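Local coordinates for uncharacterized protein (Treponema denticola ATCC 35404, PDB 6R9N), which senses iron and oxygen for bacterial chemotaxis, holding a peroxide at a di-iron centre set in a metallo-beta-lactamase-like fold, at residues Val60-Ala63 and Ile64-Ile68; Ala90-Leu93 and Gly94-Lys97; Val122-Asp126 and Lys127-Ile131; Leu238-Leu241 and Ser242-Cys246. All coordinates share one frame; numbering follows the deposited sequence.

Contact 1 of 4, residues Val60-Ala63 and Ile64-Ile68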
# COMPACT_ATOMS: atom_id res chain seq x y z
N VAL A 60 17.52 -15.20 -1.89
CA VAL A 60 16.39 -15.80 -2.60
C VAL A 60 16.87 -16.52 -3.86
O VAL A 60 16.43 -17.63 -4.15
CB VAL A 60 15.35 -14.72 -2.94
CG1 VAL A 60 14.06 -15.36 -3.42
CG2 VAL A 60 15.11 -13.82 -1.73
N VAL A 61 17.80 -15.90 -4.61
CA VAL A 61 18.34 -16.51 -5.82
C VAL A 61 19.00 -17.84 -5.49
O VAL A 61 18.79 -18.85 -6.18
CB VAL A 61 19.32 -15.56 -6.52
CG1 VAL A 61 19.97 -16.27 -7.71
CG2 VAL A 61 18.60 -14.30 -6.97
N THR A 62 19.87 -17.85 -4.47
CA THR A 62 20.52 -19.08 -4.04
C THR A 62 19.50 -20.16 -3.72
O THR A 62 19.63 -21.31 -4.17
CB THR A 62 21.41 -18.82 -2.82
OG1 THR A 62 22.25 -17.69 -3.06
CG2 THR A 62 22.26 -20.04 -2.52
N ALA A 63 18.48 -19.81 -2.94
CA ALA A 63 17.46 -20.79 -2.57
C ALA A 63 16.73 -21.30 -3.80
O ALA A 63 16.57 -22.51 -3.98
CB ALA A 63 16.49 -20.17 -1.57
N ILE A 64 16.32 -20.39 -4.70
CA ILE A 64 15.64 -20.81 -5.92
C ILE A 64 16.52 -21.78 -6.71
O ILE A 64 16.03 -22.80 -7.22
CB ILE A 64 15.25 -19.59 -6.77
CG1 ILE A 64 14.17 -18.77 -6.08
CG2 ILE A 64 14.80 -20.02 -8.17
CD1 ILE A 64 13.91 -17.45 -6.74
N SER A 65 17.81 -21.49 -6.80
CA SER A 65 18.73 -22.27 -7.63
C SER A 65 18.91 -23.71 -7.18
O SER A 65 19.42 -24.51 -7.96
CB SER A 65 20.09 -21.58 -7.67
OG SER A 65 19.96 -20.22 -8.04
N ARG A 66 18.50 -24.07 -5.96
CA ARG A 66 18.49 -25.48 -5.59
C ARG A 66 17.39 -26.26 -6.30
O ARG A 66 17.39 -27.50 -6.24
CB ARG A 66 18.32 -25.64 -4.08
CG ARG A 66 19.11 -24.63 -3.27
CD ARG A 66 19.23 -25.05 -1.82
NE ARG A 66 20.01 -24.08 -1.04
CZ ARG A 66 21.34 -23.99 -1.03
NH1 ARG A 66 21.94 -23.07 -0.29
NH2 ARG A 66 22.08 -24.84 -1.74
N PHE A 67 16.45 -25.57 -6.95
CA PHE A 67 15.31 -26.21 -7.58
C PHE A 67 15.17 -25.92 -9.06
O PHE A 67 14.66 -26.77 -9.79
CB PHE A 67 14.01 -25.77 -6.90
CG PHE A 67 13.96 -26.07 -5.43
CD1 PHE A 67 13.63 -27.34 -4.99
CD2 PHE A 67 14.27 -25.09 -4.50
CE1 PHE A 67 13.58 -27.63 -3.64
CE2 PHE A 67 14.24 -25.38 -3.14
CZ PHE A 67 13.89 -26.64 -2.71
N ILE A 68 15.61 -24.76 -9.52
CA ILE A 68 15.31 -24.33 -10.88
C ILE A 68 16.27 -23.21 -11.26
O ILE A 68 16.71 -22.44 -10.41
CB ILE A 68 13.83 -23.89 -10.97
CG1 ILE A 68 13.27 -24.12 -12.36
CG2 ILE A 68 13.64 -22.44 -10.54
CD1 ILE A 68 11.79 -23.83 -12.41

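Contact 2 of 4, residues Ala90-Leu93 and Gly94-Lys97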
# COMPACT_ATOMS: atom_id res chain seq x y z
N ALA A 90 13.04 -4.44 -9.52
CA ALA A 90 14.05 -4.14 -10.53
C ALA A 90 15.07 -5.26 -10.66
O ALA A 90 15.49 -5.60 -11.77
CB ALA A 90 14.76 -2.82 -10.21
N LEU A 91 15.46 -5.87 -9.54
CA LEU A 91 16.44 -6.95 -9.58
C LEU A 91 15.89 -8.19 -10.28
O LEU A 91 16.62 -8.86 -11.02
CB LEU A 91 16.89 -7.30 -8.17
CG LEU A 91 17.40 -6.11 -7.37
CD1 LEU A 91 17.62 -6.52 -5.93
CD2 LEU A 91 18.69 -5.58 -8.00
N TRP A 92 14.62 -8.52 -10.05
CA TRP A 92 14.08 -9.72 -10.69
C TRP A 92 13.87 -9.50 -12.18
O TRP A 92 14.04 -10.44 -12.97
CB TRP A 92 12.77 -10.13 -10.02
CG TRP A 92 12.98 -10.54 -8.60
CD1 TRP A 92 12.67 -9.82 -7.47
CD2 TRP A 92 13.56 -11.77 -8.14
NE1 TRP A 92 13.03 -10.52 -6.35
CE2 TRP A 92 13.57 -11.72 -6.73
CE3 TRP A 92 14.07 -12.90 -8.78
CZ2 TRP A 92 14.07 -12.76 -5.96
CZ3 TRP A 92 14.57 -13.93 -8.01
CH2 TRP A 92 14.57 -13.85 -6.61
N LEU A 93 13.54 -8.27 -12.59
CA LEU A 93 13.34 -7.99 -14.01
C LEU A 93 14.63 -8.11 -14.81
O LEU A 93 14.57 -8.37 -16.02
CB LEU A 93 12.74 -6.58 -14.21
CG LEU A 93 11.28 -6.39 -13.78
CD1 LEU A 93 10.76 -5.02 -14.19
CD2 LEU A 93 10.39 -7.49 -14.34
N GLY A 94 15.78 -7.98 -14.15
CA GLY A 94 17.04 -8.04 -14.87
C GLY A 94 17.49 -9.45 -15.18
O GLY A 94 18.17 -9.66 -16.19
N ILE A 95 17.13 -10.43 -14.35
CA ILE A 95 17.59 -11.80 -14.53
C ILE A 95 16.50 -12.74 -15.00
O ILE A 95 16.77 -13.94 -15.18
CB ILE A 95 18.25 -12.35 -13.26
CG1 ILE A 95 17.26 -12.31 -12.10
CG2 ILE A 95 19.50 -11.57 -12.94
CD1 ILE A 95 17.75 -13.11 -10.93
N THR A 96 15.27 -12.26 -15.18
CA THR A 96 14.20 -13.10 -15.69
C THR A 96 13.50 -12.37 -16.82
O THR A 96 13.55 -11.14 -16.92
CB THR A 96 13.17 -13.47 -14.61
OG1 THR A 96 12.27 -12.36 -14.40
CG2 THR A 96 13.84 -13.80 -13.29
N LYS A 97 12.83 -13.15 -17.66
CA LYS A 97 11.90 -12.62 -18.65
C LYS A 97 10.45 -12.78 -18.22
O LYS A 97 9.56 -12.83 -19.07
CB LYS A 97 12.14 -13.28 -20.00
CG LYS A 97 13.40 -12.82 -20.76
CD LYS A 97 13.56 -11.30 -20.78
CE LYS A 97 14.66 -10.83 -19.81
NZ LYS A 97 15.18 -9.46 -20.13

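Contact 3 of 4, residues Val122-Asp126 and Lys127-Ile131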
# COMPACT_ATOMS: atom_id res chain seq x y z
N VAL A 122 0.95 -8.06 -16.21
CA VAL A 122 -0.35 -8.67 -16.44
C VAL A 122 -1.32 -8.13 -15.38
O VAL A 122 -1.25 -8.54 -14.21
CB VAL A 122 -0.29 -10.20 -16.39
CG1 VAL A 122 -1.68 -10.76 -16.67
CG2 VAL A 122 0.78 -10.74 -17.37
N PRO A 123 -2.26 -7.25 -15.74
CA PRO A 123 -3.17 -6.69 -14.74
C PRO A 123 -4.25 -7.71 -14.39
O PRO A 123 -4.90 -8.28 -15.27
CB PRO A 123 -3.77 -5.46 -15.43
CG PRO A 123 -2.98 -5.30 -16.74
CD PRO A 123 -2.49 -6.67 -17.08
N ILE A 124 -4.45 -7.95 -13.10
CA ILE A 124 -5.49 -8.86 -12.64
C ILE A 124 -6.77 -8.05 -12.48
O ILE A 124 -6.76 -7.05 -11.76
CB ILE A 124 -5.11 -9.56 -11.33
CG1 ILE A 124 -3.71 -10.19 -11.42
CG2 ILE A 124 -6.14 -10.63 -11.01
CD1 ILE A 124 -3.22 -10.74 -10.10
N PRO A 125 -7.86 -8.42 -13.14
CA PRO A 125 -9.13 -7.71 -12.93
C PRO A 125 -9.70 -8.07 -11.57
O PRO A 125 -9.33 -9.07 -10.97
CB PRO A 125 -10.02 -8.21 -14.07
CG PRO A 125 -9.50 -9.60 -14.36
CD PRO A 125 -8.01 -9.58 -14.04
N ASP A 126 -10.64 -7.24 -11.11
CA ASP A 126 -11.06 -7.30 -9.71
C ASP A 126 -11.52 -8.70 -9.27
O ASP A 126 -11.31 -9.07 -8.12
CB ASP A 126 -12.16 -6.27 -9.46
CG ASP A 126 -11.60 -4.88 -9.26
OD1 ASP A 126 -10.37 -4.75 -9.05
OD2 ASP A 126 -12.38 -3.91 -9.31
N LYS A 127 -12.15 -9.48 -10.15
CA LYS A 127 -12.69 -10.78 -9.75
C LYS A 127 -11.71 -11.93 -9.98
O LYS A 127 -12.08 -13.10 -9.77
CB LYS A 127 -14.01 -11.07 -10.48
CG LYS A 127 -15.16 -10.22 -9.97
CD LYS A 127 -16.44 -10.44 -10.75
CE LYS A 127 -17.45 -9.35 -10.42
NZ LYS A 127 -18.81 -9.88 -10.25
N GLY A 128 -10.48 -11.64 -10.37
CA GLY A 128 -9.45 -12.64 -10.47
C GLY A 128 -9.34 -13.19 -11.86
O GLY A 128 -10.06 -12.80 -12.79
N MET A 129 -8.40 -14.11 -12.01
CA MET A 129 -8.12 -14.79 -13.27
C MET A 129 -7.34 -16.05 -12.93
O MET A 129 -6.84 -16.21 -11.81
CB MET A 129 -7.34 -13.89 -14.22
CG MET A 129 -5.93 -13.57 -13.72
SD MET A 129 -5.01 -12.36 -14.68
CE MET A 129 -5.28 -12.93 -16.35
N SER A 130 -7.24 -16.94 -13.90
CA SER A 130 -6.46 -18.17 -13.78
C SER A 130 -5.15 -18.08 -14.55
O SER A 130 -5.02 -17.33 -15.52
CB SER A 130 -7.28 -19.37 -14.24
OG SER A 130 -8.30 -19.65 -13.30
N ILE A 131 -4.16 -18.84 -14.08
CA ILE A 131 -2.88 -19.00 -14.76
C ILE A 131 -2.68 -20.50 -14.99
O ILE A 131 -2.72 -21.29 -14.04
CB ILE A 131 -1.73 -18.41 -13.93
CG1 ILE A 131 -2.07 -16.98 -13.50
CG2 ILE A 131 -0.43 -18.43 -14.71
CD1 ILE A 131 -1.19 -16.46 -12.38

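Contact 4 of 4, residues Leu238-Leu241 and Ser242-Cys246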
# COMPACT_ATOMS: atom_id res chain seq x y z
N LEU A 238 -9.82 -19.77 9.73
CA LEU A 238 -11.01 -19.29 9.03
C LEU A 238 -12.15 -19.01 10.00
O LEU A 238 -12.84 -17.99 9.88
CB LEU A 238 -11.44 -20.31 7.97
CG LEU A 238 -10.42 -20.55 6.87
CD1 LEU A 238 -10.94 -21.51 5.80
CD2 LEU A 238 -10.04 -19.22 6.26
N ASN A 239 -12.36 -19.89 10.99
CA ASN A 239 -13.43 -19.66 11.95
C ASN A 239 -13.19 -18.39 12.74
O ASN A 239 -14.10 -17.57 12.92
CB ASN A 239 -13.57 -20.86 12.91
CG ASN A 239 -14.09 -22.10 12.21
OD1 ASN A 239 -14.64 -22.04 11.11
ND2 ASN A 239 -13.92 -23.25 12.86
N TRP A 240 -11.95 -18.18 13.19
CA TRP A 240 -11.61 -16.99 13.96
C TRP A 240 -11.81 -15.72 13.12
O TRP A 240 -12.38 -14.73 13.59
CB TRP A 240 -10.18 -17.09 14.46
CG TRP A 240 -9.63 -15.83 15.03
CD1 TRP A 240 -9.83 -15.34 16.29
CD2 TRP A 240 -8.78 -14.89 14.37
NE1 TRP A 240 -9.15 -14.16 16.46
CE2 TRP A 240 -8.49 -13.86 15.29
CE3 TRP A 240 -8.22 -14.83 13.09
CZ2 TRP A 240 -7.68 -12.78 14.97
CZ3 TRP A 240 -7.41 -13.75 12.77
CH2 TRP A 240 -7.15 -12.74 13.71
N LEU A 241 -11.34 -15.74 11.87
CA LEU A 241 -11.39 -14.54 11.04
C LEU A 241 -12.83 -14.14 10.71
O LEU A 241 -13.17 -12.95 10.73
CB LEU A 241 -10.60 -14.76 9.75
CG LEU A 241 -10.48 -13.53 8.84
CD1 LEU A 241 -9.87 -12.34 9.60
CD2 LEU A 241 -9.70 -13.85 7.57
N SER A 242 -13.69 -15.12 10.43
CA SER A 242 -15.03 -14.80 9.95
C SER A 242 -15.83 -14.02 10.98
O SER A 242 -16.72 -13.25 10.61
CB SER A 242 -15.78 -16.08 9.57
OG SER A 242 -16.04 -16.85 10.73
N GLY A 243 -15.51 -14.17 12.26
CA GLY A 243 -16.17 -13.41 13.31
C GLY A 243 -15.42 -12.21 13.83
O GLY A 243 -15.88 -11.58 14.78
N LEU A 244 -14.27 -11.87 13.23
CA LEU A 244 -13.43 -10.79 13.76
C LEU A 244 -14.02 -9.43 13.43
O LEU A 244 -14.37 -9.16 12.28
CB LEU A 244 -12.02 -10.88 13.20
CG LEU A 244 -10.97 -9.93 13.78
CD1 LEU A 244 -10.60 -10.32 15.20
CD2 LEU A 244 -9.71 -9.92 12.90
N LYS A 245 -14.11 -8.58 14.44
CA LYS A 245 -14.41 -7.17 14.20
C LYS A 245 -13.09 -6.45 14.01
O LYS A 245 -12.13 -6.73 14.74
CB LYS A 245 -15.20 -6.57 15.36
CG LYS A 245 -16.68 -6.95 15.38
CD LYS A 245 -17.37 -6.54 16.69
CE LYS A 245 -18.12 -7.71 17.33
NZ LYS A 245 -19.51 -7.89 16.82
N CYS A 246 -13.00 -5.63 12.97
CA CYS A 246 -11.69 -5.11 12.59
C CYS A 246 -11.86 -3.83 11.80
O CYS A 246 -12.88 -3.62 11.14
CB CYS A 246 -10.92 -6.14 11.82
SG CYS A 246 -11.91 -6.57 10.43

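Contact 1 of 4, residues Val60-Ala63 and Ile64-Ile68
The CD1 methyl of Ile64 lies 3.9 Å from CG1 of Val60, one turn back on helix 57-65, the helix of the beta-alpha-beta unit that runs from strand 45-49 to strand 73-77. The pair occupies the buried side of the last turns. Ile64 CG1 stands beside its own backbone N (chi1 -68°), which lays the branch over the carbonyl oxygen of Val60, 3.2 Å from CG1. Val60 O also takes the nearly straight bond from Ile64 N, at 2.8 Å. Toward the sheet, Ile64 also meets Leu39 of strand 38-42.

On the outer side, Thr62 and Arg66 run side by side and point the same way, with Thr62 CG2 3.8 Å from Arg66 NH1. The Thr62 carbonyl oxygen sits over one face of the guanidinium, off toward its rim, while Thr62 OG1 is bonded to the carbonyl of Ser58. Here the alpha-helical pattern gives way: Arg66 N makes its better bond to Ala63 O, three residues back, and a weak one to Thr62 O. Farther on, Ile64 O accepts from both Phe67 N and Ile68 N, one on each face of its carbonyl plane.

Val61 O is gripped twice by one residue. Ser65 N comes from one face, and Ser65 OG, turned back by chi1 of -52°, reaches Val61 O from the other at 2.6 Å.

Contact 2 of 4, residues Ala90-Leu93 and Gly94-Lys97
Trp92 and Ile95 meet obliquely at the C-terminal end of helix 89-95, which packs against helix 57-65 in this metallo-beta-lactamase-like fold. The CD1 methyl of Ile95 comes within 4.3 Å of Trp92 CE3, a light, oblique touch on an indole whose main packing lies elsewhere: Trp92 stacks edge-to-face with Phe57 and reaches Ile76 of strand 73-77. Ile95 extends the same apolar patch toward Phe57 and Val70.

Ile95 CG1 is set between the backbone N and the carbonyl carbon (chi1 59°), and from there it leans back over the previous turn, 3.7 Å from Leu91 O. Beneath it the helix is coming apart. Gly94 N divides itself between Ala90 O and Leu91 O, both weak at 3.4 Å, and Ile95 N reaches Trp92 O in another weak bond. Thr96 N adds one more weak bond to the same Trp92 O.

What finishes the turn is Thr96. Its side chain folds back over the Trp92 carbonyl, with CG2 as well as the hydroxyl close to that oxygen, and OG1 also accepts from Ala98 N, so the hydroxyl links the last turn to Ala98, just ahead of strand 99-103. Nearby, the Leu93 and Thr96 carbonyl oxygens lie 3.1 Å apart, two acceptors that would repel; the guanidinium of Arg120 serves both, by a hydrogen bond from NH2 to Thr96 O and a weak one from NH1 to Leu93 O, and probably eases that approach. The Thr96 hydroxyl itself, OG1, gives its bond to Trp92 O at 3.0 Å, arriving from above the carbonyl plane, 44° out of it.

Contact 3 of 4, residues Val122-Asp126 and Lys127-Ile131
From Pro125 to Gly128 the backbone makes a type I beta turn, and the chain on its far side, Lys127 to Met129, runs back 151° from the direction of Val122 to Asp126. Gly128 N closes the turn on Pro125 O with a 2.9 Å bond that is fairly straight at the hydrogen (163°), the donor standing above the carbonyl plane. Gly128 itself has positive phi, and at its backbone angles a CB would press against the carbonyl O of Lys127.

Beyond the turn, Met129 reaches back across the gap. Met129 CG lies between the backbone N and the carbonyl carbon (chi1 66°), next to Ile124 CG2 at 4.0 Å, and the two side chains cross at about a right angle. With the chain extended at chi2, the neighbours of Met129 SD include Val122 CG1 at 4.2 Å, the Ile124 CG1 branch, and Pro125 CD at 4.1 Å. Ile124 CG2 also packs on Gly128 CA, 3.9 Å away.

The polar ends of the turn face another chain: Asp126 OD2 forms a salt bridge with Arg198 of the second subunit, and Lys127 NZ bonds to the carbonyl of Glu252 there. The turn thus belongs to the dimer interface, and within the chain it is the link between the two sheets of the metallo-beta-lactamase-like fold, carrying edge strand 121-124 of one into edge strand 130-132 of the other.

Contact 4 of 4, residues Leu238-Leu241 and Ser242-Cys246
Helix 232-242 ends here, and its last turn unwinds into the loop that leads to the C-terminal tail. Leu244, the first large apolar residue past the end, turns back onto the helix. Its CG is anti to the backbone N (chi1 -173°), and the two methyls are spread along the benzo part of the Trp240 indole: Leu244 CD1 is 3.8 Å from Trp240 CZ2, and Leu244 CD2 is 3.9 Å from Trp240 CH2. The two side chains lie alongside each other and point the same way, with the methyls meeting the ring obliquely. Leu244 CD2 also touches Leu241 CD1 at 4.1 Å, so Leu244 bridges two consecutive helix residues.

The backbone bonds change span as the helix stops. Ser242 N still reaches back four residues to Leu238 O, at 3.0 Å. Gly243 N has just a weak link to Trp240 O, whereas Leu244 N makes a firm one to Leu241 O, 2.9 Å long and 167° at the hydrogen, three residues back and from well above the carbonyl plane. Ser242 OG, held between its own backbone N and carbonyl carbon (chi1 68°), swings over the preceding turn and bonds to Asn239 O at 3.0 Å.

Around this end, helix 185-199 takes the aromatic side: Trp240 stacks edge-to-face with His196 and packs on Leu189 and Ile192, and Leu244 rests on His196 and Val197. Helix 203-215 meets Leu241 through Val206 and Ser242 through Val210, while Asn203 ND2 bonds to the carbonyls of both Ser242 and Leu244.

Following the chain from the N terminus, the four contacts come in series, none nested in or crossing another. Contact 1 ends the helix after strand 45-49, and contact 2 ends the helix that leads into strand 99-103. These two touch directly: Trp92 CH2 packs 3.6 Å from Val60 CG1, with Ile64 and Val61 beside it, tying the two helix ends together on the same side of the chain's centre. Contact 3 closes the tight turn between the two sheets, about 9 Å from contact 2 at the nearest atoms. Contact 4 terminates helix 232-242 on the opposite side of the chain's centre from contacts 1 and 2, its centre 38 Å from that of contact 2.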